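Local coordinates for protein putative branched-chain amino acid aminotransferase IlvE (Streptococcus mutans, PDB 4DQN) that probably transfers the amino group of leucine, isoleucine or valine to 2-oxoglutarate, using pyridoxal 5'-phosphate as cofactor, at residues T326-Q329 with K334-E337; Q75-N80 with K253-Y258; Q109-N114 with A125-R130. All coordinates share one frame; numbering follows the deposited sequence.

Followed from the N terminus, the chain opens contact 2 at strand 74-77 and the start of helix 79-92, then forms contact 3 and completes it, helix 100-113 folding back on strand 126-136 of the antiparallel sheet. Contact 3 thus lies wholly within the long excursion that contact 2 ends only when helix 251-262, on the mixed-sheet side of the molecule, returns to Arg78. Contact 1 comes last and closes a loop of four residues between the end of helix 316-329 and the segment leading to strand 340-342. No pair crosses. Contacts 1 and 2 adjoin through Gln329 O and Gln75 NE2, probably hydrogen-bonded at 2.9 Å, while Leu76 meets Val111 and Leu129 of contact 3.

Contact 1 (T326-Q329 with K334-E337); sequences TGIQ and KAPE
Ile328, in the last turn of helix 316-329, packs against Ala335 and Pro336 where the chain doubles back toward strand 340-342. The C-terminal turn of the helix is thus covered by its own outgoing loop, which leads on to this outermost strand of the antiparallel sheet.

The apolar contacts divide between the two branches of Ile328. Its CG2, set anti to the backbone N, meets Ala335 CB at 3.8 Å and also lies by Ala335 CA. The longer branch leaves beside the backbone N and then runs extended (chi2 162°), which carries Ile328 CD1 to within 4.0 Å of Pro336 CD. There the isoleucine and the proline ring cross at about a right angle, a methyl abutting a ring methylene.

Among the polar links around the contact, Gly327 and Val333 are joined by a backbone hydrogen bond that draws the loop toward the helix end, and Lys334 O receives a weak hydrogen bond from Arg263 NH2. The surroundings extend the apolar layer: Leu259 of helix 251-262 touches both Ile328 and Pro336, and Ile340 touches both Ile328 and Ala335. Midway along the longer branch, Ile328 CG1 passes 3.8 Å from Lys334 O, a van der Waals approach.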
# COMPACT_ATOMS: atom_id res chain seq x y z
N THR A 326 -25.60 2.43 -19.14
CA THR A 326 -25.19 1.25 -19.91
C THR A 326 -25.59 1.39 -21.38
O THR A 326 -24.85 0.96 -22.27
CB THR A 326 -25.74 -0.07 -19.31
OG1 THR A 326 -27.17 -0.02 -19.24
CG2 THR A 326 -25.19 -0.31 -17.92
N GLY A 327 -26.74 2.01 -21.65
CA GLY A 327 -27.14 2.26 -23.03
C GLY A 327 -26.09 3.07 -23.77
O GLY A 327 -25.73 2.77 -24.91
N ILE A 328 -25.58 4.10 -23.11
CA ILE A 328 -24.55 4.94 -23.68
C ILE A 328 -23.26 4.15 -23.89
O ILE A 328 -22.63 4.24 -24.95
CB ILE A 328 -24.27 6.15 -22.77
CG1 ILE A 328 -25.45 7.12 -22.84
CG2 ILE A 328 -22.98 6.87 -23.19
CD1 ILE A 328 -25.49 8.10 -21.68
N GLN A 329 -22.87 3.38 -22.88
CA GLN A 329 -21.64 2.60 -22.95
C GLN A 329 -21.67 1.59 -24.10
O GLN A 329 -20.70 1.46 -24.85
CB GLN A 329 -21.38 1.92 -21.61
CG GLN A 329 -21.06 2.92 -20.48
CD GLN A 329 -21.12 2.30 -19.10
OE1 GLN A 329 -21.89 1.37 -18.86
NE2 GLN A 329 -20.31 2.82 -18.17
N LYS A 334 -27.70 7.78 -27.36
CA LYS A 334 -26.80 8.86 -27.78
C LYS A 334 -25.93 9.34 -26.62
O LYS A 334 -26.43 9.59 -25.51
CB LYS A 334 -27.57 10.06 -28.33
CG LYS A 334 -26.67 11.03 -29.11
CD LYS A 334 -27.25 12.45 -29.14
CE LYS A 334 -26.82 13.23 -30.36
NZ LYS A 334 -25.38 13.09 -30.72
N ALA A 335 -24.63 9.49 -26.88
CA ALA A 335 -23.67 9.82 -25.83
C ALA A 335 -23.50 11.31 -25.65
O ALA A 335 -23.71 12.07 -26.59
CB ALA A 335 -22.32 9.22 -26.15
N PRO A 336 -23.09 11.73 -24.44
CA PRO A 336 -22.65 13.12 -24.34
C PRO A 336 -21.43 13.31 -25.23
O PRO A 336 -20.74 12.33 -25.55
CB PRO A 336 -22.25 13.26 -22.86
CG PRO A 336 -23.08 12.22 -22.15
CD PRO A 336 -23.15 11.06 -23.12
N GLU A 337 -21.16 14.55 -25.64
CA GLU A 337 -19.98 14.86 -26.45
C GLU A 337 -18.68 14.43 -25.75
O GLU A 337 -18.50 14.68 -24.56
CB GLU A 337 -19.93 16.37 -26.71
CG GLU A 337 -19.07 16.77 -27.89
CD GLU A 337 -19.74 16.47 -29.22
OE1 GLU A 337 -20.84 15.87 -29.22
OE2 GLU A 337 -19.16 16.83 -30.27

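Contact 2 (Q75-N80 with K253-Y258); sequences QLFRPN and KYSLLY
Ser255 is the point at which helix 251-262 meets Phe77 and Arg78, and its hydroxyl carries nearly all of the touching. The CB of Ser255 points toward the 75-80 segment, and its OG, beside the backbone N (chi1 -61°), hydrogen-bonds to Val251 O one turn earlier in the helix. To this hydroxyl oxygen Arg78 NE adds a weak hydrogen bond, 3.1 Å long and well bent, with an N-H...O angle of 122°. Ser255 OG sits at the edge of the guanidinium, near its plane, and Arg78 CD is almost as near as the nitrogen. On the aromatic side, Phe77 CZ comes within 3.6 Å of Ser255 OG and 4.1 Å of Ser255 CB.

The two partners of the serine are themselves layered: Arg78 CG lies 3.9 Å above the centre of the Phe77 ring, and the arginine chain then bends at chi3 (94°) to bring NE round to the hydroxyl. Arg78 occupies the N-cap position of helix 79-92, directly after strand 74-77 of the antiparallel sheet. Leu256, next along helix 251-262, packs on Phe239 of strand 238-241 in the mixed sheet, and Leu257 does the same. Through this helix the contact joins the antiparallel sheet to the part built on the mixed sheet, the two-part architecture of fold-type IV pyridoxal-phosphate enzymes. One turn after Tyr254, whose carbonyl oxygen accepts its N-H, the CB of Tyr258 points toward 75-80, but its side chain stops 5.6 Å short. Trp339 bridges the interval, its ring meeting those of Tyr258 and Phe77 and forming a cation-pi contact with Arg78.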
# COMPACT_ATOMS: atom_id res chain seq x y z
N GLN A 75 -15.95 -0.11 -28.61
CA GLN A 75 -15.61 1.24 -28.17
C GLN A 75 -15.21 1.29 -26.70
O GLN A 75 -15.58 0.42 -25.91
CB GLN A 75 -16.79 2.18 -28.44
CG GLN A 75 -18.07 1.81 -27.69
CD GLN A 75 -19.27 2.57 -28.22
OE1 GLN A 75 -19.32 2.92 -29.39
NE2 GLN A 75 -20.25 2.84 -27.35
N LEU A 76 -14.43 2.31 -26.35
CA LEU A 76 -14.08 2.59 -24.96
C LEU A 76 -14.99 3.69 -24.46
O LEU A 76 -15.56 4.44 -25.26
CB LEU A 76 -12.62 3.06 -24.88
CG LEU A 76 -11.58 2.01 -25.24
CD1 LEU A 76 -10.19 2.65 -25.28
CD2 LEU A 76 -11.62 0.85 -24.23
N PHE A 77 -15.12 3.78 -23.14
CA PHE A 77 -16.00 4.75 -22.49
C PHE A 77 -15.18 5.66 -21.57
O PHE A 77 -14.69 5.22 -20.52
CB PHE A 77 -17.08 4.00 -21.70
CG PHE A 77 -17.97 4.89 -20.87
CD1 PHE A 77 -19.01 5.61 -21.46
CD2 PHE A 77 -17.77 5.00 -19.49
CE1 PHE A 77 -19.83 6.43 -20.69
CE2 PHE A 77 -18.58 5.82 -18.72
CZ PHE A 77 -19.61 6.54 -19.32
N ARG A 78 -15.04 6.91 -21.99
CA ARG A 78 -14.33 7.93 -21.22
C ARG A 78 -12.91 7.54 -20.74
O ARG A 78 -12.56 7.81 -19.60
CB ARG A 78 -15.19 8.37 -20.02
CG ARG A 78 -16.58 8.91 -20.42
CD ARG A 78 -17.49 9.16 -19.20
NE ARG A 78 -17.57 10.48 -18.55
CZ ARG A 78 -16.77 11.53 -18.70
NH1 ARG A 78 -15.74 11.51 -19.51
NH2 ARG A 78 -17.00 12.65 -18.02
N PRO A 79 -12.08 6.93 -21.62
CA PRO A 79 -10.78 6.50 -21.10
C PRO A 79 -9.88 7.69 -20.78
O PRO A 79 -8.93 7.51 -20.03
CB PRO A 79 -10.20 5.70 -22.26
CG PRO A 79 -10.83 6.31 -23.50
CD PRO A 79 -12.23 6.63 -23.06
N ASN A 80 -10.17 8.86 -21.33
CA ASN A 80 -9.47 10.09 -20.94
C ASN A 80 -9.58 10.35 -19.44
O ASN A 80 -8.63 10.85 -18.81
CB ASN A 80 -10.01 11.30 -21.70
CG ASN A 80 -11.47 11.58 -21.40
OD1 ASN A 80 -12.32 10.69 -21.51
ND2 ASN A 80 -11.77 12.81 -20.98
N LYS A 253 -19.16 7.55 -11.10
CA LYS A 253 -19.83 8.58 -10.31
C LYS A 253 -19.98 9.90 -11.05
O LYS A 253 -21.06 10.51 -11.03
CB LYS A 253 -19.09 8.83 -8.99
CG LYS A 253 -19.47 10.18 -8.37
CD LYS A 253 -18.72 10.49 -7.10
CE LYS A 253 -17.35 11.07 -7.36
NZ LYS A 253 -16.66 11.34 -6.05
N TYR A 254 -18.92 10.36 -11.70
CA TYR A 254 -19.00 11.61 -12.44
C TYR A 254 -19.98 11.48 -13.59
O TYR A 254 -20.75 12.41 -13.86
CB TYR A 254 -17.61 12.04 -12.95
CG TYR A 254 -16.75 12.56 -11.83
CD1 TYR A 254 -17.29 13.38 -10.85
CD2 TYR A 254 -15.40 12.22 -11.74
CE1 TYR A 254 -16.52 13.86 -9.82
CE2 TYR A 254 -14.62 12.70 -10.71
CZ TYR A 254 -15.19 13.52 -9.74
OH TYR A 254 -14.44 14.00 -8.70
N SER A 255 -19.95 10.34 -14.26
CA SER A 255 -20.89 10.05 -15.35
C SER A 255 -22.35 10.06 -14.88
O SER A 255 -23.22 10.60 -15.57
CB SER A 255 -20.54 8.71 -15.98
OG SER A 255 -19.22 8.75 -16.52
N LEU A 256 -22.60 9.48 -13.71
CA LEU A 256 -23.95 9.42 -13.15
C LEU A 256 -24.42 10.81 -12.72
O LEU A 256 -25.58 11.18 -12.96
CB LEU A 256 -24.01 8.44 -11.97
CG LEU A 256 -23.99 6.97 -12.39
CD1 LEU A 256 -24.01 6.03 -11.20
CD2 LEU A 256 -25.18 6.66 -13.32
N LEU A 257 -23.52 11.56 -12.10
CA LEU A 257 -23.76 12.97 -11.77
C LEU A 257 -24.21 13.73 -13.02
O LEU A 257 -25.19 14.49 -12.99
CB LEU A 257 -22.44 13.59 -11.30
CG LEU A 257 -22.25 14.18 -9.90
CD1 LEU A 257 -23.40 13.89 -8.96
CD2 LEU A 257 -20.93 13.70 -9.32
N TYR A 258 -23.46 13.52 -14.09
CA TYR A 258 -23.71 14.19 -15.36
C TYR A 258 -25.06 13.78 -15.93
O TYR A 258 -25.87 14.64 -16.27
CB TYR A 258 -22.59 13.84 -16.34
CG TYR A 258 -22.63 14.59 -17.64
CD1 TYR A 258 -23.51 14.23 -18.66
CD2 TYR A 258 -21.76 15.64 -17.88
CE1 TYR A 258 -23.54 14.92 -19.85
CE2 TYR A 258 -21.79 16.34 -19.07
CZ TYR A 258 -22.67 15.96 -20.06
OH TYR A 258 -22.68 16.65 -21.26

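Contact 3 (Q109-N114 with A125-R130); sequences QVVRAN and ATLYLR
Helix 100-113 packs on one face of the antiparallel sheet, with Val111 against Leu127 and Leu129 of strand 126-136. Only ten residues separate the two segments, and a loop brings the chain from the helix directly to the strand on which it rests.

Strand alternation selects the residues. The CB atoms of Leu127 and Leu129 both point toward the helix, and Val111 meets both, its CG2 mainly Leu129. That methyl stands beside the backbone N and anti to the carbonyl carbon, from where it reaches Leu129 CD2 at 3.9 Å and Leu129 CD1 at 4.1 Å, the valine and leucine side chains crossing at about a right angle. Leu127, with CG anti to its own backbone N (chi1 -174°), comes nearest at the helix backbone: its CD2 is 4.1 Å from Val111 CA and 4.3 Å from Val111 CG2. Ala66 of strand 59-68 also touches Val111, while Val110 packs on Ala154 and Tyr25 from neighbouring strands.

The helix is closed by Asn114, the first residue to leave helical geometry. Asn114 ND2 bonds to Val110 O at 3.0 Å, with an N-H...O angle of 149° and the donor tilted 23° from the carbonyl plane; it also bonds to Phe23 O, tying the helix end to an earlier loop.

The alternate residues, Tyr128 and Arg130, serve the dimer interface instead, both packing on Ile140 of the second subunit, with Arg130 NE hydrogen-bonded to His55 ND1 of that subunit. Arg130 NH1 lies in the plane of the Tyr128 ring, at its edge, and gives Tyr128 OH a weak hydrogen bond of 2.8 Å.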
# COMPACT_ATOMS: atom_id res chain seq x y z
N GLN A 109 -4.76 -0.35 -28.51
CA GLN A 109 -3.91 -1.43 -29.01
C GLN A 109 -4.25 -2.77 -28.38
O GLN A 109 -4.24 -3.81 -29.06
CB GLN A 109 -2.43 -1.14 -28.74
CG GLN A 109 -1.79 -0.09 -29.64
CD GLN A 109 -0.29 -0.01 -29.41
OE1 GLN A 109 0.41 -1.01 -29.54
NE2 GLN A 109 0.19 1.17 -29.05
N VAL A 110 -4.51 -2.77 -27.07
CA VAL A 110 -4.84 -4.02 -26.37
C VAL A 110 -6.20 -4.56 -26.82
O VAL A 110 -6.33 -5.77 -27.07
CB VAL A 110 -4.79 -3.85 -24.84
CG1 VAL A 110 -5.23 -5.14 -24.14
CG2 VAL A 110 -3.38 -3.49 -24.42
N VAL A 111 -7.19 -3.69 -26.95
CA VAL A 111 -8.51 -4.10 -27.42
C VAL A 111 -8.43 -4.69 -28.82
O VAL A 111 -8.91 -5.80 -29.07
CB VAL A 111 -9.49 -2.93 -27.44
CG1 VAL A 111 -10.82 -3.37 -28.00
CG2 VAL A 111 -9.66 -2.36 -26.02
N ARG A 112 -7.79 -3.95 -29.73
CA ARG A 112 -7.61 -4.44 -31.10
C ARG A 112 -6.86 -5.77 -31.15
O ARG A 112 -7.28 -6.68 -31.87
CB ARG A 112 -6.92 -3.39 -32.00
CG ARG A 112 -7.75 -2.12 -32.21
CD ARG A 112 -7.20 -1.25 -33.35
NE ARG A 112 -5.75 -1.07 -33.24
CZ ARG A 112 -5.16 0.05 -32.83
NH1 ARG A 112 -5.90 1.10 -32.50
NH2 ARG A 112 -3.83 0.12 -32.76
N ALA A 113 -5.79 -5.92 -30.36
CA ALA A 113 -4.98 -7.14 -30.44
C ALA A 113 -5.73 -8.36 -29.91
O ALA A 113 -5.42 -9.50 -30.25
CB ALA A 113 -3.65 -6.95 -29.69
N ASN A 114 -6.73 -8.10 -29.06
CA ASN A 114 -7.52 -9.16 -28.44
C ASN A 114 -9.01 -9.02 -28.77
O ASN A 114 -9.86 -9.42 -27.97
CB ASN A 114 -7.37 -9.11 -26.91
CG ASN A 114 -5.94 -9.36 -26.45
OD1 ASN A 114 -5.47 -10.50 -26.47
ND2 ASN A 114 -5.25 -8.31 -26.02
N ALA A 125 -21.72 -8.40 -21.32
CA ALA A 125 -20.33 -8.68 -20.95
C ALA A 125 -19.39 -7.79 -21.76
O ALA A 125 -19.74 -7.29 -22.84
CB ALA A 125 -20.01 -10.14 -21.17
N THR A 126 -18.19 -7.58 -21.23
CA THR A 126 -17.27 -6.60 -21.79
C THR A 126 -15.83 -7.10 -21.72
O THR A 126 -15.55 -8.12 -21.11
CB THR A 126 -17.34 -5.28 -21.01
OG1 THR A 126 -17.04 -5.53 -19.62
CG2 THR A 126 -18.72 -4.64 -21.12
N LEU A 127 -14.92 -6.37 -22.36
CA LEU A 127 -13.50 -6.65 -22.19
C LEU A 127 -12.97 -5.69 -21.14
O LEU A 127 -12.92 -4.48 -21.36
CB LEU A 127 -12.73 -6.47 -23.51
CG LEU A 127 -11.26 -6.90 -23.41
CD1 LEU A 127 -11.15 -8.41 -23.31
CD2 LEU A 127 -10.43 -6.38 -24.60
N TYR A 128 -12.58 -6.22 -19.98
CA TYR A 128 -12.05 -5.37 -18.91
C TYR A 128 -10.55 -5.15 -19.11
O TYR A 128 -9.80 -6.10 -19.31
CB TYR A 128 -12.31 -6.02 -17.55
CG TYR A 128 -11.81 -5.21 -16.37
CD1 TYR A 128 -12.45 -4.03 -15.97
CD2 TYR A 128 -10.69 -5.63 -15.66
CE1 TYR A 128 -11.98 -3.30 -14.89
CE2 TYR A 128 -10.22 -4.90 -14.57
CZ TYR A 128 -10.87 -3.75 -14.20
OH TYR A 128 -10.39 -3.03 -13.13
N LEU A 129 -10.14 -3.89 -19.07
CA LEU A 129 -8.73 -3.52 -19.20
C LEU A 129 -8.20 -3.14 -17.83
O LEU A 129 -8.84 -2.39 -17.11
CB LEU A 129 -8.59 -2.31 -20.12
CG LEU A 129 -8.37 -2.60 -21.61
CD1 LEU A 129 -9.41 -3.53 -22.14
CD2 LEU A 129 -8.39 -1.32 -22.44
N ARG A 130 -7.03 -3.67 -17.50
CA ARG A 130 -6.33 -3.34 -16.26
C ARG A 130 -4.95 -2.72 -16.56
O ARG A 130 -3.95 -3.45 -16.72
CB ARG A 130 -6.17 -4.59 -15.41
CG ARG A 130 -5.37 -4.36 -14.12
CD ARG A 130 -6.15 -3.45 -13.17
NE ARG A 130 -6.12 -4.05 -11.86
CZ ARG A 130 -7.17 -4.39 -11.15
NH1 ARG A 130 -8.42 -4.15 -11.56
NH2 ARG A 130 -6.96 -4.94 -9.98